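Local coordinates for histidine--tRNA ligase (Thermus thermophilus, PDB 1ADJ), which joins L-histidine to its cognate tRNA at the expense of ATP, releasing AMP and diphosphate, and works as a class II synthetase homodimer, at residues A[105-110]-A[125-130]; A[133-138]-A[285-290]; A[145-150]-A[303-308]; A[158-163]-A[272-277]. All blocks are in the same frame, centred on the assembly; numbering follows the deposited sequence.

Contact 1. Residues A[105-110]-A[125-130]; sequences WMAGPM and HQVNYE. With HIS (histidine), chain F.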
loop_
_atom_site.group_PDB
_atom_site.type_symbol
_atom_site.label_atom_id
_atom_site.label_comp_id
_atom_site.label_asym_id
_atom_site.label_seq_id
_atom_site.Cartn_x
_atom_site.Cartn_y
_atom_site.Cartn_z
ATOM N N TRP A 105 13.388 -0.671 4.678
ATOM C CA TRP A 105 12.177 -1.229 5.261
ATOM C C TRP A 105 10.975 -0.918 4.380
ATOM O O TRP A 105 10.981 0.062 3.631
ATOM C CB TRP A 105 11.941 -0.685 6.676
ATOM C CG TRP A 105 11.211 0.614 6.711
ATOM C CD1 TRP A 105 11.750 1.860 6.613
ATOM C CD2 TRP A 105 9.793 0.797 6.829
ATOM N NE1 TRP A 105 10.760 2.815 6.655
ATOM C CE2 TRP A 105 9.549 2.186 6.795
ATOM C CE3 TRP A 105 8.704 -0.078 6.963
ATOM C CZ2 TRP A 105 8.264 2.721 6.889
ATOM C CZ3 TRP A 105 7.421 0.456 7.057
ATOM C CH2 TRP A 105 7.217 1.843 7.020
ATOM N N MET A 106 9.949 -1.751 4.475
ATOM C CA MET A 106 8.735 -1.542 3.711
ATOM C C MET A 106 7.626 -2.355 4.347
ATOM O O MET A 106 7.893 -3.228 5.175
ATOM C CB MET A 106 8.916 -1.963 2.254
ATOM C CG MET A 106 8.607 -3.419 1.978
ATOM S SD MET A 106 8.346 -3.707 0.228
ATOM C CE MET A 106 9.929 -4.452 -0.250
ATOM N N ALA A 107 6.387 -2.042 3.991
ATOM C CA ALA A 107 5.230 -2.762 4.497
ATOM C C ALA A 107 4.347 -2.914 3.282
ATOM O O ALA A 107 4.076 -1.929 2.590
ATOM C CB ALA A 107 4.522 -1.956 5.573
ATOM N N GLY A 108 3.947 -4.142 2.981
ATOM C CA GLY A 108 3.108 -4.361 1.819
ATOM C C GLY A 108 2.569 -5.766 1.724
ATOM O O GLY A 108 2.845 -6.601 2.586
ATOM N N PRO A 109 1.735 -6.041 0.714
ATOM C CA PRO A 109 1.143 -7.365 0.508
ATOM C C PRO A 109 2.128 -8.388 -0.054
ATOM O O PRO A 109 3.003 -8.053 -0.849
ATOM C CB PRO A 109 0.010 -7.072 -0.472
ATOM C CG PRO A 109 0.564 -5.939 -1.288
ATOM C CD PRO A 109 1.185 -5.059 -0.238
ATOM N N MET A 110 1.981 -9.632 0.377
ATOM C CA MET A 110 2.828 -10.728 -0.078
ATOM C C MET A 110 1.836 -11.781 -0.539
ATOM O O MET A 110 0.746 -11.903 0.044
ATOM C CB MET A 110 3.679 -11.258 1.075
ATOM C CG MET A 110 4.714 -10.280 1.595
ATOM S SD MET A 110 5.963 -9.876 0.353
ATOM C CE MET A 110 6.759 -8.457 1.116
ATOM N N HIS A 125 -0.026 -9.412 4.574
ATOM C CA HIS A 125 0.818 -8.222 4.585
ATOM C C HIS A 125 1.903 -8.316 5.640
ATOM O O HIS A 125 1.644 -8.733 6.771
ATOM C CB HIS A 125 -0.031 -6.978 4.843
ATOM C CG HIS A 125 -1.127 -6.784 3.844
ATOM N ND1 HIS A 125 -2.304 -7.499 3.884
ATOM C CD2 HIS A 125 -1.206 -5.987 2.752
ATOM C CE1 HIS A 125 -3.060 -7.154 2.857
ATOM N NE2 HIS A 125 -2.417 -6.239 2.155
ATOM N N GLN A 126 3.110 -7.898 5.285
ATOM C CA GLN A 126 4.201 -7.946 6.233
ATOM C C GLN A 126 5.094 -6.718 6.215
ATOM O O GLN A 126 5.150 -5.991 5.212
ATOM C CB GLN A 126 5.038 -9.222 6.037
ATOM C CG GLN A 126 5.937 -9.268 4.806
ATOM C CD GLN A 126 6.694 -10.592 4.690
ATOM O OE1 GLN A 126 6.222 -11.633 5.156
ATOM N NE2 GLN A 126 7.872 -10.554 4.068
ATOM N N VAL A 127 5.695 -6.445 7.374
ATOM C CA VAL A 127 6.637 -5.345 7.540
ATOM C C VAL A 127 7.964 -6.055 7.336
ATOM O O VAL A 127 8.197 -7.111 7.927
ATOM C CB VAL A 127 6.570 -4.736 8.952
ATOM C CG1 VAL A 127 7.721 -3.770 9.170
ATOM C CG2 VAL A 127 5.245 -4.016 9.140
ATOM N N ASN A 128 8.815 -5.493 6.492
ATOM C CA ASN A 128 10.087 -6.107 6.160
ATOM C C ASN A 128 11.239 -5.150 6.431
ATOM O O ASN A 128 11.200 -3.997 5.997
ATOM C CB ASN A 128 10.051 -6.495 4.683
ATOM C CG ASN A 128 11.222 -7.349 4.263
ATOM O OD1 ASN A 128 11.140 -8.584 4.271
ATOM N ND2 ASN A 128 12.290 -6.703 3.807
ATOM N N TYR A 129 12.233 -5.620 7.186
ATOM C CA TYR A 129 13.419 -4.833 7.516
ATOM C C TYR A 129 14.633 -5.542 6.940
ATOM O O TYR A 129 14.735 -6.769 7.031
ATOM C CB TYR A 129 13.588 -4.692 9.025
ATOM C CG TYR A 129 14.931 -4.127 9.430
ATOM C CD1 TYR A 129 15.228 -2.779 9.232
ATOM C CD2 TYR A 129 15.913 -4.943 9.997
ATOM C CE1 TYR A 129 16.467 -2.254 9.587
ATOM C CE2 TYR A 129 17.156 -4.427 10.355
ATOM C CZ TYR A 129 17.423 -3.076 10.146
ATOM O OH TYR A 129 18.641 -2.541 10.499
ATOM N N GLU A 130 15.607 -4.761 6.483
ATOM C CA GLU A 130 16.796 -5.307 5.856
ATOM C C GLU A 130 18.024 -4.431 6.147
ATOM O O GLU A 130 17.952 -3.205 6.083
ATOM C CB GLU A 130 16.528 -5.355 4.344
ATOM C CG GLU A 130 16.693 -6.700 3.657
ATOM C CD GLU A 130 15.888 -7.820 4.280
ATOM O OE1 GLU A 130 16.414 -8.474 5.198
ATOM O OE2 GLU A 130 14.755 -8.079 3.831
HETATM N N HIS F . 12.171 -12.925 3.851
HETATM C CA HIS F . 11.915 -13.438 5.193
HETATM C C HIS F . 10.499 -13.981 5.339
HETATM O O HIS F . 9.773 -13.963 4.327
HETATM C CB HIS F . 12.191 -12.350 6.241
HETATM C CG HIS F . 13.614 -11.891 6.260
HETATM N ND1 HIS F . 14.673 -12.769 6.312
HETATM C CD2 HIS F . 14.157 -10.654 6.170
HETATM C CE1 HIS F . 15.806 -12.097 6.249
HETATM N NE2 HIS F . 15.520 -10.812 6.163
HETATM O OXT HIS F . 10.135 -14.446 6.445
#
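The antiparallel hairpin known as motif 2 in class II synthetases is stitched here by Met-106 and Asn-128, a hydrogen-bonded pair with Asn-128 N 2.8 Å from Met-106 O, and again by Gly-108 and Gln-126. Side chains leave it on two faces. On one, under helix 14-33, the methyl CB of Ala-107 meets CG2 of Val-127 at 4.2 Å; farther along, Pro-109 CB lies against the imidazole of His-125, 3.6 Å from CD2, while His-125 ND1 is held by Glu-310. Part of the other face borders the histidine pocket of the catalytic sheet. There Met-110, bent beyond CG, runs across Gln-126 at about a right angle, the two CG atoms 3.6 Å apart. With chi1 at 73°, CG of Gln-126 lies between backbone N and carbonyl carbon, and the straight chain beyond it carries NE2 to 3.9 Å from O of the bound histidine. Asn-128 ND2 reaches Glu-130 OE2 at 2.8 Å from above the carboxylate plane, and OE1 of Glu-130 accepts from NE2 of the ligand ring at 2.7 Å. With an alanine replacing Glu-130, the ligand's NE2 would probably lose this acceptor and the Asn-128 amide become freer to turn.

Contact 2. Residues A[133-138]-A[285-290]; sequences GSENPI and GGRYDG. With HIS (histidine), chain F.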
loop_
_atom_site.group_PDB
_atom_site.type_symbol
_atom_site.label_atom_id
_atom_site.label_comp_id
_atom_site.label_asym_id
_atom_site.label_seq_id
_atom_site.Cartn_x
_atom_site.Cartn_y
_atom_site.Cartn_z
ATOM N N GLY A 133 25.120 -5.002 3.393
ATOM C CA GLY A 133 26.478 -4.508 3.267
ATOM C C GLY A 133 27.455 -4.750 4.397
ATOM O O GLY A 133 28.524 -4.144 4.392
ATOM N N SER A 134 27.130 -5.624 5.349
ATOM C CA SER A 134 28.048 -5.897 6.462
ATOM C C SER A 134 27.864 -7.251 7.145
ATOM O O SER A 134 26.747 -7.733 7.337
ATOM C CB SER A 134 27.989 -4.777 7.506
ATOM O OG SER A 134 28.899 -5.015 8.568
ATOM N N GLU A 135 28.987 -7.853 7.514
ATOM C CA GLU A 135 28.998 -9.151 8.164
ATOM C C GLU A 135 28.920 -9.016 9.682
ATOM O O GLU A 135 28.651 -9.990 10.390
ATOM C CB GLU A 135 30.270 -9.900 7.752
ATOM C CG GLU A 135 30.470 -11.276 8.392
ATOM C CD GLU A 135 29.457 -12.317 7.930
ATOM O OE1 GLU A 135 29.712 -12.982 6.899
ATOM O OE2 GLU A 135 28.419 -12.486 8.607
ATOM N N ASN A 136 29.118 -7.799 10.173
ATOM C CA ASN A 136 29.114 -7.525 11.607
ATOM C C ASN A 136 27.909 -8.072 12.384
ATOM O O ASN A 136 26.761 -7.750 12.083
ATOM C CB ASN A 136 29.250 -6.025 11.840
ATOM C CG ASN A 136 29.743 -5.691 13.226
ATOM O OD1 ASN A 136 29.211 -6.180 14.233
ATOM N ND2 ASN A 136 30.767 -4.849 13.293
ATOM N N PRO A 137 28.159 -8.899 13.416
ATOM C CA PRO A 137 27.091 -9.487 14.235
ATOM C C PRO A 137 26.267 -8.474 15.026
ATOM O O PRO A 137 25.259 -8.837 15.623
ATOM C CB PRO A 137 27.844 -10.458 15.140
ATOM C CG PRO A 137 29.194 -9.821 15.268
ATOM C CD PRO A 137 29.478 -9.390 13.857
ATOM N N ILE A 138 26.700 -7.213 15.042
ATOM C CA ILE A 138 25.958 -6.160 15.731
ATOM C C ILE A 138 24.629 -5.968 14.997
ATOM O O ILE A 138 23.581 -5.793 15.622
ATOM C CB ILE A 138 26.748 -4.833 15.750
ATOM C CG1 ILE A 138 27.790 -4.861 16.868
ATOM C CG2 ILE A 138 25.819 -3.651 15.940
ATOM C CD1 ILE A 138 28.631 -3.599 16.966
ATOM N N GLY A 285 13.417 -13.889 10.920
ATOM C CA GLY A 285 14.406 -13.419 9.976
ATOM C C GLY A 285 15.738 -14.083 10.226
ATOM O O GLY A 285 15.815 -15.065 10.970
ATOM N N GLY A 286 16.785 -13.535 9.622
ATOM C CA GLY A 286 18.110 -14.094 9.777
ATOM C C GLY A 286 19.083 -13.503 8.781
ATOM O O GLY A 286 18.739 -12.576 8.031
ATOM N N ARG A 287 20.305 -14.024 8.778
ATOM C CA ARG A 287 21.333 -13.530 7.881
ATOM C C ARG A 287 21.228 -14.278 6.556
ATOM O O ARG A 287 20.713 -15.398 6.514
ATOM C CB ARG A 287 22.696 -13.706 8.536
ATOM C CG ARG A 287 23.838 -13.079 7.778
ATOM C CD ARG A 287 25.034 -12.897 8.679
ATOM N NE ARG A 287 25.021 -11.618 9.390
ATOM C CZ ARG A 287 25.348 -10.462 8.823
ATOM N NH1 ARG A 287 25.695 -10.426 7.537
ATOM N NH2 ARG A 287 25.412 -9.357 9.551
ATOM N N TYR A 288 21.700 -13.668 5.474
ATOM C CA TYR A 288 21.598 -14.296 4.163
ATOM C C TYR A 288 22.660 -13.813 3.181
ATOM O O TYR A 288 22.357 -13.308 2.098
ATOM C CB TYR A 288 20.191 -14.056 3.580
ATOM C CG TYR A 288 19.780 -12.601 3.607
ATOM C CD1 TYR A 288 20.210 -11.716 2.610
ATOM C CD2 TYR A 288 19.030 -12.090 4.672
ATOM C CE1 TYR A 288 19.916 -10.362 2.670
ATOM C CE2 TYR A 288 18.726 -10.730 4.747
ATOM C CZ TYR A 288 19.179 -9.874 3.743
ATOM O OH TYR A 288 18.939 -8.527 3.832
ATOM N N ASP A 289 23.918 -13.948 3.566
ATOM C CA ASP A 289 25.009 -13.548 2.685
ATOM C C ASP A 289 25.001 -14.528 1.502
ATOM O O ASP A 289 24.622 -15.695 1.658
ATOM C CB ASP A 289 26.345 -13.620 3.440
ATOM C CG ASP A 289 26.350 -12.788 4.734
ATOM O OD1 ASP A 289 25.278 -12.328 5.195
ATOM O OD2 ASP A 289 27.444 -12.593 5.299
ATOM N N GLY A 290 25.354 -14.055 0.315
ATOM C CA GLY A 290 25.366 -14.950 -0.828
ATOM C C GLY A 290 24.130 -14.850 -1.697
ATOM O O GLY A 290 24.165 -15.247 -2.867
HETATM N N HIS F . 12.171 -12.925 3.851
HETATM C CA HIS F . 11.915 -13.438 5.193
HETATM C C HIS F . 10.499 -13.981 5.339
HETATM O O HIS F . 9.773 -13.963 4.327
HETATM C CB HIS F . 12.191 -12.350 6.241
HETATM C CG HIS F . 13.614 -11.891 6.260
HETATM N ND1 HIS F . 14.673 -12.769 6.312
HETATM C CD2 HIS F . 14.157 -10.654 6.170
HETATM C CE1 HIS F . 15.806 -12.097 6.249
HETATM N NE2 HIS F . 15.520 -10.812 6.163
HETATM O OXT HIS F . 10.135 -14.446 6.445
#
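Arg-287 and Asp-289, just past the glycines that line the substrate at the end of strand 281-287, hold the ST turn of Ser-134 and the Asn-136-capped start of helix 137-153, within the class II catalytic domain. Gly-286 O lies 3.5 Å from CE1 of the bound histidine. Arg-287 turns the opposite way: bent at chi3 (-88°), it presents its guanidinium end-on, with NH1 2.9 Å and NH2 3.1 Å from Ser-134 O, which lies in its plane. Glu-135 OE2 sits over a face instead, 3.6 Å from NH1, attracted by charge alone. Tyr-288 returns to the ligand, CE2 3.5 Å from the histidine NE2. Asp-289 then offers the syn lone pair of OD1 to Arg-287 NH1 at 3.0 Å, while Asp-140 takes NH2. A leucine in place of Arg-287 is likely to leave the Ser-134 carbonyl without its double grip and three acids without their shared cation. Glu-135 and Asp-289 come together at about a right angle, their carboxylate planes 36° apart, and the arginine charge beside both probably offsets part of their repulsion.

Contact 3. Residues A[145-150]-A[303-308]; sequences VLLYEC and VGFAFG. With HIS (histidine), chain F.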
loop_
_atom_site.group_PDB
_atom_site.type_symbol
_atom_site.label_atom_id
_atom_site.label_comp_id
_atom_site.label_asym_id
_atom_site.label_seq_id
_atom_site.Cartn_x
_atom_site.Cartn_y
_atom_site.Cartn_z
ATOM N N VAL A 145 16.559 -7.068 17.890
ATOM C CA VAL A 145 16.016 -6.087 18.817
ATOM C C VAL A 145 14.935 -5.243 18.149
ATOM O O VAL A 145 13.928 -4.909 18.776
ATOM C CB VAL A 145 17.111 -5.149 19.359
ATOM C CG1 VAL A 145 16.564 -4.273 20.468
ATOM C CG2 VAL A 145 18.268 -5.956 19.873
ATOM N N LEU A 146 15.139 -4.900 16.881
ATOM C CA LEU A 146 14.169 -4.090 16.154
ATOM C C LEU A 146 12.844 -4.834 16.018
ATOM O O LEU A 146 11.783 -4.272 16.300
ATOM C CB LEU A 146 14.717 -3.676 14.788
ATOM C CG LEU A 146 15.884 -2.678 14.835
ATOM C CD1 LEU A 146 16.466 -2.490 13.454
ATOM C CD2 LEU A 146 15.438 -1.346 15.410
ATOM N N LEU A 147 12.903 -6.105 15.628
ATOM C CA LEU A 147 11.690 -6.906 15.498
ATOM C C LEU A 147 10.992 -6.987 16.852
ATOM O O LEU A 147 9.777 -6.806 16.953
ATOM C CB LEU A 147 12.022 -8.323 15.016
ATOM C CG LEU A 147 10.895 -9.356 15.091
ATOM C CD1 LEU A 147 9.674 -8.841 14.350
ATOM C CD2 LEU A 147 11.356 -10.690 14.517
ATOM N N TYR A 148 11.778 -7.263 17.886
ATOM C CA TYR A 148 11.273 -7.379 19.248
ATOM C C TYR A 148 10.583 -6.083 19.675
ATOM O O TYR A 148 9.458 -6.097 20.183
ATOM C CB TYR A 148 12.439 -7.706 20.193
ATOM C CG TYR A 148 12.049 -7.923 21.637
ATOM C CD1 TYR A 148 11.242 -9.001 22.009
ATOM C CD2 TYR A 148 12.494 -7.051 22.638
ATOM C CE1 TYR A 148 10.886 -9.209 23.344
ATOM C CE2 TYR A 148 12.142 -7.248 23.977
ATOM C CZ TYR A 148 11.339 -8.328 24.323
ATOM O OH TYR A 148 10.978 -8.525 25.640
ATOM N N GLU A 149 11.247 -4.962 19.426
ATOM C CA GLU A 149 10.712 -3.658 19.781
ATOM C C GLU A 149 9.456 -3.249 19.002
ATOM O O GLU A 149 8.574 -2.605 19.563
ATOM C CB GLU A 149 11.803 -2.593 19.686
ATOM C CG GLU A 149 12.754 -2.625 20.860
ATOM C CD GLU A 149 12.029 -2.461 22.193
ATOM O OE1 GLU A 149 11.368 -1.415 22.388
ATOM O OE2 GLU A 149 12.114 -3.379 23.042
ATOM N N CYS A 150 9.360 -3.620 17.724
ATOM C CA CYS A 150 8.171 -3.296 16.934
ATOM C C CYS A 150 6.929 -3.856 17.624
ATOM O O CYS A 150 5.887 -3.202 17.698
ATOM C CB CYS A 150 8.258 -3.913 15.539
ATOM S SG CYS A 150 9.309 -3.058 14.388
ATOM N N VAL A 303 21.195 -9.012 6.836
ATOM C CA VAL A 303 20.351 -9.602 7.869
ATOM C C VAL A 303 19.065 -8.803 7.828
ATOM O O VAL A 303 19.052 -7.651 7.395
ATOM C CB VAL A 303 20.879 -9.390 9.318
ATOM C CG1 VAL A 303 21.009 -10.711 10.023
ATOM C CG2 VAL A 303 22.151 -8.576 9.345
ATOM N N GLY A 304 17.993 -9.382 8.335
ATOM C CA GLY A 304 16.740 -8.667 8.367
ATOM C C GLY A 304 15.664 -9.540 8.955
ATOM O O GLY A 304 15.934 -10.647 9.424
ATOM N N PHE A 305 14.440 -9.048 8.930
ATOM C CA PHE A 305 13.320 -9.805 9.443
ATOM C C PHE A 305 12.071 -9.318 8.741
ATOM O O PHE A 305 12.121 -8.384 7.936
ATOM C CB PHE A 305 13.182 -9.612 10.951
ATOM C CG PHE A 305 12.796 -8.221 11.353
ATOM C CD1 PHE A 305 11.458 -7.832 11.380
ATOM C CD2 PHE A 305 13.763 -7.298 11.718
ATOM C CE1 PHE A 305 11.092 -6.545 11.765
ATOM C CE2 PHE A 305 13.408 -6.004 12.109
ATOM C CZ PHE A 305 12.069 -5.627 12.131
ATOM N N ALA A 306 10.954 -9.953 9.054
ATOM C CA ALA A 306 9.667 -9.587 8.489
ATOM C C ALA A 306 8.645 -10.166 9.431
ATOM O O ALA A 306 8.916 -11.161 10.097
ATOM C CB ALA A 306 9.497 -10.190 7.109
ATOM N N PHE A 307 7.515 -9.497 9.576
ATOM C CA PHE A 307 6.478 -10.030 10.440
ATOM C C PHE A 307 5.104 -9.860 9.802
ATOM O O PHE A 307 4.860 -8.890 9.072
ATOM C CB PHE A 307 6.546 -9.428 11.854
ATOM C CG PHE A 307 6.190 -7.973 11.938
ATOM C CD1 PHE A 307 4.861 -7.562 11.890
ATOM C CD2 PHE A 307 7.175 -7.019 12.156
ATOM C CE1 PHE A 307 4.515 -6.229 12.065
ATOM C CE2 PHE A 307 6.843 -5.673 12.335
ATOM C CZ PHE A 307 5.508 -5.278 12.292
ATOM N N GLY A 308 4.237 -10.839 10.022
ATOM C CA GLY A 308 2.903 -10.778 9.467
ATOM C C GLY A 308 2.008 -9.826 10.235
ATOM O O GLY A 308 1.750 -10.015 11.428
HETATM N N HIS F . 12.171 -12.925 3.851
HETATM C CA HIS F . 11.915 -13.438 5.193
HETATM C C HIS F . 10.499 -13.981 5.339
HETATM O O HIS F . 9.773 -13.963 4.327
HETATM C CB HIS F . 12.191 -12.350 6.241
HETATM C CG HIS F . 13.614 -11.891 6.260
HETATM N ND1 HIS F . 14.673 -12.769 6.312
HETATM C CD2 HIS F . 14.157 -10.654 6.170
HETATM C CE1 HIS F . 15.806 -12.097 6.249
HETATM N NE2 HIS F . 15.520 -10.812 6.163
HETATM O OXT HIS F . 10.135 -14.446 6.445
#
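A CH-pi contact leads the packing of Leu-147 on Phe-305: CB of the leucine stands 3.6 Å from the centroid of the aromatic ring, only 6° off its normal, so the helix rests on the middle of one face. CB of Phe-305 already points at the helix, and a chi1 of 67° sets the ring under Leu-147. Plain apolar contacts spread from this point. Leu-147 CD1 bridges both rings, 3.6 Å from Phe-305 CD1 and 3.8 Å from Phe-307 CD2, and Leu-146 CB comes within 3.8 Å of Phe-305 CE2. Strand 302-308, with the helix that follows it, corresponds to motif 3 of the class II catalytic fold, and the helix 145-150 runs nearly along it, the short axes 22° apart and 8.9 Å at their closest. Alternation puts the phenylalanines under the helix and Ala-306 on the substrate side, where its CB meets CB of the bound histidine at 3.6 Å; Gly-304 passes close to the ligand ring. The sulfur-aromatic group is looser: Cys-150 SG approaches the Phe-307 ring obliquely, 5.5 Å from the centroid, while the cysteine CB packs at CE2. Leu-31 of helix 14-33 touches both Cys-150 and Phe-305.

Contact 4. Residues A[158-163]-A[272-277]; sequences RLKVKL and HHEEIG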
loop_
_atom_site.group_PDB
_atom_site.type_symbol
_atom_site.label_atom_id
_atom_site.label_comp_id
_atom_site.label_asym_id
_atom_site.label_seq_id
_atom_site.Cartn_x
_atom_site.Cartn_y
_atom_site.Cartn_z
ATOM N N ARG A 158 3.552 -10.779 25.968
ATOM C CA ARG A 158 3.812 -12.210 25.923
ATOM C C ARG A 158 4.448 -12.739 24.642
ATOM O O ARG A 158 3.839 -13.525 23.914
ATOM C CB ARG A 158 2.535 -12.984 26.258
ATOM C CG ARG A 158 2.204 -12.956 27.738
ATOM C CD ARG A 158 0.935 -12.204 28.038
ATOM N NE ARG A 158 -0.251 -12.972 27.679
ATOM C CZ ARG A 158 -1.492 -12.496 27.741
ATOM N NH1 ARG A 158 -1.717 -11.254 28.148
ATOM N NH2 ARG A 158 -2.514 -13.263 27.396
ATOM N N LEU A 159 5.676 -12.307 24.375
ATOM C CA LEU A 159 6.411 -12.752 23.196
ATOM C C LEU A 159 7.461 -13.785 23.605
ATOM O O LEU A 159 7.931 -13.788 24.740
ATOM C CB LEU A 159 7.125 -11.582 22.510
ATOM C CG LEU A 159 6.377 -10.342 22.033
ATOM C CD1 LEU A 159 5.045 -10.729 21.421
ATOM C CD2 LEU A 159 6.183 -9.397 23.194
ATOM N N LYS A 160 7.841 -14.642 22.666
ATOM C CA LYS A 160 8.849 -15.665 22.906
ATOM C C LYS A 160 9.892 -15.577 21.798
ATOM O O LYS A 160 9.652 -16.038 20.682
ATOM C CB LYS A 160 8.213 -17.062 22.911
ATOM C CG LYS A 160 7.310 -17.350 24.105
ATOM C CD LYS A 160 8.103 -17.432 25.413
ATOM C CE LYS A 160 7.193 -17.660 26.623
ATOM N NZ LYS A 160 6.257 -16.517 26.859
ATOM N N VAL A 161 11.023 -14.941 22.093
ATOM C CA VAL A 161 12.102 -14.797 21.121
ATOM C C VAL A 161 12.908 -16.084 21.065
ATOM O O VAL A 161 13.238 -16.668 22.097
ATOM C CB VAL A 161 13.060 -13.647 21.501
ATOM C CG1 VAL A 161 14.121 -13.449 20.408
ATOM C CG2 VAL A 161 12.275 -12.370 21.737
ATOM N N LYS A 162 13.232 -16.513 19.854
ATOM C CA LYS A 162 14.003 -17.727 19.646
ATOM C C LYS A 162 15.153 -17.417 18.709
ATOM O O LYS A 162 14.952 -16.814 17.655
ATOM C CB LYS A 162 13.112 -18.821 19.060
ATOM C CG LYS A 162 11.961 -19.185 19.969
ATOM C CD LYS A 162 11.185 -20.370 19.457
ATOM C CE LYS A 162 10.009 -20.682 20.379
ATOM N NZ LYS A 162 10.429 -20.939 21.796
ATOM N N LEU A 163 16.358 -17.805 19.112
ATOM C CA LEU A 163 17.559 -17.554 18.324
ATOM C C LEU A 163 18.268 -18.865 18.021
ATOM O O LEU A 163 18.122 -19.843 18.756
ATOM C CB LEU A 163 18.498 -16.625 19.096
ATOM C CG LEU A 163 19.859 -16.289 18.489
ATOM C CD1 LEU A 163 19.674 -15.613 17.148
ATOM C CD2 LEU A 163 20.635 -15.387 19.431
ATOM N N HIS A 272 7.578 -15.721 18.683
ATOM C CA HIS A 272 6.281 -16.390 18.700
ATOM C C HIS A 272 5.358 -15.891 19.790
ATOM O O HIS A 272 5.801 -15.286 20.765
ATOM C CB HIS A 272 6.450 -17.894 18.881
ATOM C CG HIS A 272 7.229 -18.556 17.790
ATOM N ND1 HIS A 272 6.710 -19.569 17.013
ATOM C CD2 HIS A 272 8.497 -18.363 17.357
ATOM C CE1 HIS A 272 7.624 -19.973 16.149
ATOM N NE2 HIS A 272 8.716 -19.258 16.338
ATOM N N HIS A 273 4.077 -16.207 19.642
ATOM C CA HIS A 273 3.053 -15.815 20.595
ATOM C C HIS A 273 2.107 -17.000 20.675
ATOM O O HIS A 273 1.348 -17.260 19.748
ATOM C CB HIS A 273 2.313 -14.577 20.091
ATOM C CG HIS A 273 1.447 -13.928 21.122
ATOM N ND1 HIS A 273 0.166 -14.359 21.394
ATOM C CD2 HIS A 273 1.675 -12.879 21.948
ATOM C CE1 HIS A 273 -0.356 -13.603 22.346
ATOM N NE2 HIS A 273 0.540 -12.698 22.699
ATOM N N GLU A 274 2.129 -17.695 21.801
ATOM C CA GLU A 274 1.311 -18.889 21.992
ATOM C C GLU A 274 -0.172 -18.648 22.291
ATOM O O GLU A 274 -0.723 -19.244 23.206
ATOM C CB GLU A 274 1.928 -19.768 23.087
ATOM C CG GLU A 274 3.413 -19.511 23.363
ATOM C CD GLU A 274 3.648 -18.525 24.506
ATOM O OE1 GLU A 274 3.291 -17.329 24.379
ATOM O OE2 GLU A 274 4.199 -18.956 25.541
ATOM N N GLU A 275 -0.825 -17.800 21.503
ATOM C CA GLU A 275 -2.250 -17.503 21.691
ATOM C C GLU A 275 -2.900 -17.165 20.345
ATOM O O GLU A 275 -3.772 -16.301 20.245
ATOM C CB GLU A 275 -2.442 -16.349 22.687
ATOM C CG GLU A 275 -2.118 -16.700 24.134
ATOM C CD GLU A 275 -2.259 -15.522 25.083
ATOM O OE1 GLU A 275 -3.384 -15.002 25.231
ATOM O OE2 GLU A 275 -1.247 -15.128 25.697
ATOM N N ILE A 276 -2.438 -17.856 19.312
ATOM C CA ILE A 276 -2.914 -17.688 17.943
ATOM C C ILE A 276 -3.241 -19.091 17.417
ATOM O O ILE A 276 -3.861 -19.253 16.369
ATOM C CB ILE A 276 -1.786 -17.074 17.065
ATOM C CG1 ILE A 276 -1.423 -15.680 17.563
ATOM C CG2 ILE A 276 -2.183 -17.033 15.594
ATOM C CD1 ILE A 276 -0.199 -15.133 16.897
ATOM N N GLY A 277 -2.871 -20.102 18.193
ATOM C CA GLY A 277 -3.096 -21.471 17.782
ATOM C C GLY A 277 -1.855 -21.860 17.013
ATOM O O GLY A 277 -0.767 -21.370 17.330
#
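Only one beta bridge, Lys-160 with His-272, joins these segments, and beyond it the pairing gives way to charged side chains reaching across a surface loop. The bridge lies where strands 160-165 and 267-272 run side by side in the antiparallel part of the catalytic sheet, its backbone bonds being Lys-160 N to His-272 O and His-272 N to Lys-160 O, each 2.9 Å. Past His-272 the chain leaves the strand, with Glu-274 at the centre of an inverse gamma turn. Arg-158, bent at chi2 and chi3, crosses Glu-275 at about a right angle, with guanidinium and carboxylate planes 22° apart. Its NH2 meets the syn lone pair of Glu-275 OE2 at 2.8 Å, and NE adds a weak bond to the same oxygen at 3.1 Å. Lys-160, bent at chi2 and chi4, brings NZ to 3.5 Å from Glu-274 OE2, a looser salt bridge. His-273 sits deeper: Leu-159 CD1 lies at its ring edge, 4.0 Å from His-273 CD2, and NE2 is tied to Glu-319, which also accepts from the backbone of Arg-158. The His-272 imidazole, bonded to Glu-270 and Ser-280, has CE of Lys-162 over one face, offset toward the rim, with Lys-162 CD 4.0 Å from His-272 CD2.

In the fold
From the N terminus, contact 1 closes first, a short hairpin complete before any other contact opens. Strand 123-132 then leads into helix 137-153, whose start enters contact 2 and whose middle enters contact 3; strand 160-165 opens contact 4. On the return, 272-277 closes contact 4, 285-290 closes contact 2 and 303-308 closes contact 3. Contact 4 is therefore nested inside both long loops, while contacts 2 and 3 cross. All four reach one mixed sheet: strand 302-308 fits between 123-132 and 281-287, tying contact 3 to contacts 1 and 2. These three converge on the bound histidine, and contacts 2 and 3 also touch the second subunit.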